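Local coordinates for protein deferrochelatase (PDB 5DE0) that binds heme b and, as a member of the dye-decolorizing (DyP-type) peroxidase family, probably acts as a heme peroxidase, at residues 109-112 / 113-117; 119-122 / 123-126. All blocks are in the same frame, centred on the assembly; numbering follows the deposited sequence.

Contact 1: residues 109-112 / 113-117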
# COMPACT_ATOMS: atom_id res chain seq x y z
N LEU B 109 7.98 8.16 1.39
CA LEU B 109 9.23 8.45 0.69
C LEU B 109 9.61 7.34 -0.30
O LEU B 109 10.40 7.57 -1.22
CB LEU B 109 10.37 8.67 1.69
CG LEU B 109 10.27 9.95 2.52
CD1 LEU B 109 11.45 10.04 3.47
CD2 LEU B 109 10.21 11.18 1.63
N LEU B 110 9.06 6.15 -0.09
CA LEU B 110 9.28 5.04 -1.02
C LEU B 110 8.59 5.31 -2.34
O LEU B 110 9.18 5.14 -3.41
CB LEU B 110 8.78 3.72 -0.42
CG LEU B 110 9.38 3.28 0.92
CD1 LEU B 110 8.70 2.01 1.40
CD2 LEU B 110 10.88 3.08 0.80
N PHE B 111 7.33 5.73 -2.26
CA PHE B 111 6.57 6.11 -3.44
C PHE B 111 7.25 7.28 -4.14
O PHE B 111 7.35 7.30 -5.37
CB PHE B 111 5.13 6.47 -3.07
CG PHE B 111 4.27 6.86 -4.24
CD1 PHE B 111 4.25 8.17 -4.70
CD2 PHE B 111 3.49 5.92 -4.89
CE1 PHE B 111 3.46 8.53 -5.78
CE2 PHE B 111 2.70 6.27 -5.97
CZ PHE B 111 2.69 7.58 -6.41
N TYR B 112 7.70 8.26 -3.36
CA TYR B 112 8.34 9.45 -3.92
C TYR B 112 9.64 9.11 -4.63
O TYR B 112 9.93 9.66 -5.69
CB TYR B 112 8.61 10.49 -2.83
CG TYR B 112 9.42 11.68 -3.31
CD1 TYR B 112 8.82 12.71 -4.01
CD2 TYR B 112 10.79 11.75 -3.07
CE1 TYR B 112 9.56 13.80 -4.45
CE2 TYR B 112 11.53 12.83 -3.51
CZ TYR B 112 10.91 13.85 -4.21
OH TYR B 112 11.65 14.92 -4.65
N THR B 113 10.42 8.20 -4.05
CA THR B 113 11.70 7.82 -4.62
C THR B 113 11.52 7.16 -5.99
O THR B 113 12.29 7.41 -6.91
CB THR B 113 12.47 6.86 -3.69
OG1 THR B 113 12.71 7.50 -2.43
CG2 THR B 113 13.81 6.46 -4.31
N LEU B 114 10.49 6.34 -6.11
CA LEU B 114 10.21 5.65 -7.36
C LEU B 114 9.65 6.61 -8.41
O LEU B 114 10.09 6.60 -9.56
CB LEU B 114 9.25 4.49 -7.14
CG LEU B 114 8.92 3.67 -8.40
CD1 LEU B 114 10.20 3.15 -9.04
CD2 LEU B 114 7.98 2.53 -8.07
N ARG B 115 8.68 7.43 -8.01
CA ARG B 115 8.06 8.38 -8.94
C ARG B 115 9.07 9.39 -9.46
O ARG B 115 9.17 9.61 -10.66
CB ARG B 115 6.89 9.11 -8.27
CG ARG B 115 6.15 10.05 -9.21
CD ARG B 115 5.00 10.78 -8.53
NE ARG B 115 5.46 11.77 -7.56
CZ ARG B 115 4.67 12.64 -6.93
NH1 ARG B 115 3.36 12.64 -7.18
NH2 ARG B 115 5.18 13.50 -6.07
N LYS B 116 9.81 10.00 -8.54
CA LYS B 116 10.82 11.00 -8.90
C LYS B 116 12.01 10.36 -9.62
O LYS B 116 12.59 10.95 -10.53
CB LYS B 116 11.30 11.74 -7.65
CG LYS B 116 12.37 12.79 -7.90
CD LYS B 116 11.82 13.96 -8.69
CE LYS B 116 12.84 15.07 -8.81
NZ LYS B 116 12.30 16.24 -9.56
N GLY B 117 12.35 9.14 -9.22
CA GLY B 117 13.51 8.46 -9.75
C GLY B 117 13.39 8.02 -11.21
O GLY B 117 14.39 7.95 -11.92

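Contact 2: residues 119-122 / 123-126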
# COMPACT_ATOMS: atom_id res chain seq x y z
N SER B 119 10.97 9.43 -13.33
CA SER B 119 10.13 10.44 -13.97
C SER B 119 10.52 10.72 -15.42
O SER B 119 9.66 10.88 -16.28
CB SER B 119 10.17 11.74 -13.16
OG SER B 119 9.27 12.70 -13.70
N ASP B 120 11.82 10.76 -15.69
CA ASP B 120 12.32 11.07 -17.03
C ASP B 120 12.35 9.85 -17.96
O ASP B 120 12.42 10.00 -19.18
CB ASP B 120 13.72 11.68 -16.95
CG ASP B 120 13.71 13.06 -16.32
OD1 ASP B 120 12.65 13.71 -16.30
OD2 ASP B 120 14.78 13.50 -15.85
N ILE B 121 12.29 8.65 -17.38
CA ILE B 121 12.40 7.43 -18.17
C ILE B 121 11.14 6.57 -18.10
O ILE B 121 11.21 5.35 -18.24
CB ILE B 121 13.61 6.58 -17.73
CG1 ILE B 121 13.48 6.19 -16.26
CG2 ILE B 121 14.91 7.33 -17.97
CD1 ILE B 121 14.44 5.11 -15.83
N ALA B 122 10.00 7.21 -17.90
CA ALA B 122 8.73 6.50 -17.74
C ALA B 122 8.31 5.76 -19.01
O ALA B 122 7.75 4.67 -18.95
CB ALA B 122 7.64 7.46 -17.31
N GLN B 123 8.60 6.37 -20.16
CA GLN B 123 8.20 5.80 -21.45
C GLN B 123 9.22 4.78 -21.97
O GLN B 123 8.96 4.06 -22.93
CB GLN B 123 8.01 6.91 -22.48
CG GLN B 123 6.92 7.90 -22.12
CD GLN B 123 5.55 7.26 -22.01
OE1 GLN B 123 4.98 7.16 -20.92
NE2 GLN B 123 5.02 6.81 -23.14
N ASP B 124 10.38 4.75 -21.32
CA ASP B 124 11.46 3.84 -21.71
C ASP B 124 11.37 2.53 -20.94
O ASP B 124 12.09 1.58 -21.22
CB ASP B 124 12.82 4.49 -21.47
CG ASP B 124 12.91 5.90 -22.03
OD1 ASP B 124 12.32 6.16 -23.10
OD2 ASP B 124 13.56 6.75 -21.38
N ILE B 125 10.45 2.49 -19.98
CA ILE B 125 10.40 1.42 -18.99
C ILE B 125 9.00 0.84 -18.84
O ILE B 125 8.01 1.56 -18.92
CB ILE B 125 10.89 1.94 -17.61
CG1 ILE B 125 12.39 2.21 -17.65
CG2 ILE B 125 10.58 0.96 -16.49
CD1 ILE B 125 13.20 1.00 -17.98
N GLU B 126 8.92 -0.47 -18.63
CA GLU B 126 7.68 -1.09 -18.19
C GLU B 126 7.88 -1.77 -16.84
O GLU B 126 8.68 -2.69 -16.70
CB GLU B 126 7.18 -2.11 -19.21
CG GLU B 126 5.96 -2.88 -18.74
CD GLU B 126 5.39 -3.78 -19.82
OE1 GLU B 126 5.68 -3.54 -21.01
OE2 GLU B 126 4.66 -4.73 -19.48

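Contact 1: residues 109-112 / 113-117
T113 and L109 meet at one carbonyl oxygen. L109 O accepts the backbone N of T113 at 2.9 Å and also its hydroxyl, OG1 to L109 O being 2.6 Å, and the two donors arrive from opposite faces of the carbonyl plane. With OG1 beside its own backbone N (chi1 -60°), the threonine brings its hydroxyl back to the carbonyl of the preceding turn, where it finds an acceptor in an otherwise apolar surrounding. This is the tightly packed side. L109 and T113 lie against I47 of helix 40-50, while L110 and L114, branched and apolar, pack on strand 18-26 through F18, L20 and T22.

The flank of Y112 and K116 is looser. One turn apart, they run side by side, and K116 CB sits over one face of the tyrosine ring, 4.2 Å from its centroid, a CH-pi contact. The exposed place suits a lysine, whose methylenes cover the ring while the charged end leads away. At the subunit interface F111 and R115 touch obliquely, CE1 to CD 3.9 Å, ring and guanidinium planes 65° apart; R115 NH1 makes a weak hydrogen bond to M142 O of the second subunit.

L114, R115 and K116 donate in turn to the carbonyls of L110, F111 and Y112, the i to i+4 ladder of an alpha-helix packed on the four-stranded antiparallel sheet of a ferredoxin-like domain, as in DyP-type peroxidases.

Contact 2: residues 119-122 / 123-126
The backbone N of D124 donates to I121 O at 3.2 Å and closes a type I beta-turn, I121 to D124, with A122 and Q123 at its corners. The bond is bent, with an N-H...O angle of 141°, and the donor stands well above the carbonyl plane, away from the lone pairs. I125 CG1 comes to 3.4 Å from I121 O, so the isoleucine lays hydrocarbon against the same carbonyl.

Beyond the backbone, I121 and I125 point the same way, side by side, and meet through I121 CD1 and I125 CG1 at 4.0 Å. I121 holds CG1 between its backbone N and carbonyl carbon (chi1 59°), a less common position that, with CD1 extended beyond it, brings CD1 beside I125. The D124 carboxylate crosses I121 at about a right angle, OD2 lying 3.5 Å from I121 CA. Its other oxygen, OD1, accepts hydrogen bonds from N29 ND2 and Q28 NE2, which suits a short acidic side chain buried beneath an otherwise exposed turn. A122 and Q123, small and polar respectively, suit the exposed crest.

The turn lies between helix 108-117 and strand 125-134. I121, D124 and I125 rest on V33 of helix 30-38, I125 also reaches L24 and V26 of strand 18-26, and backbone bonds of D124 with R27 and Q28 and of E126 with K25 join the end of the turn to that strand and the residues after it.

In the fold
Contacts 1 and 2 follow one another along the chain, their centres about 13 Å apart, and both are partly buried. Contact 1 belongs to helix 108-117, has more of its residues buried, and reaches the second subunit; contact 2 is the turn that brings the chain from that helix into strand 125-134, is more exposed, and is touched by no other protein chain of the assembly. Strand 18-26 is common ground, for both place aliphatic side chains on it, but they use different covering helices, 40-50 for contact 1 and 30-38 for contact 2. Repeated main-chain bonds hold the helix, whereas one bent bond and an aspartate bonded to side chains beyond the turn hold contact 2.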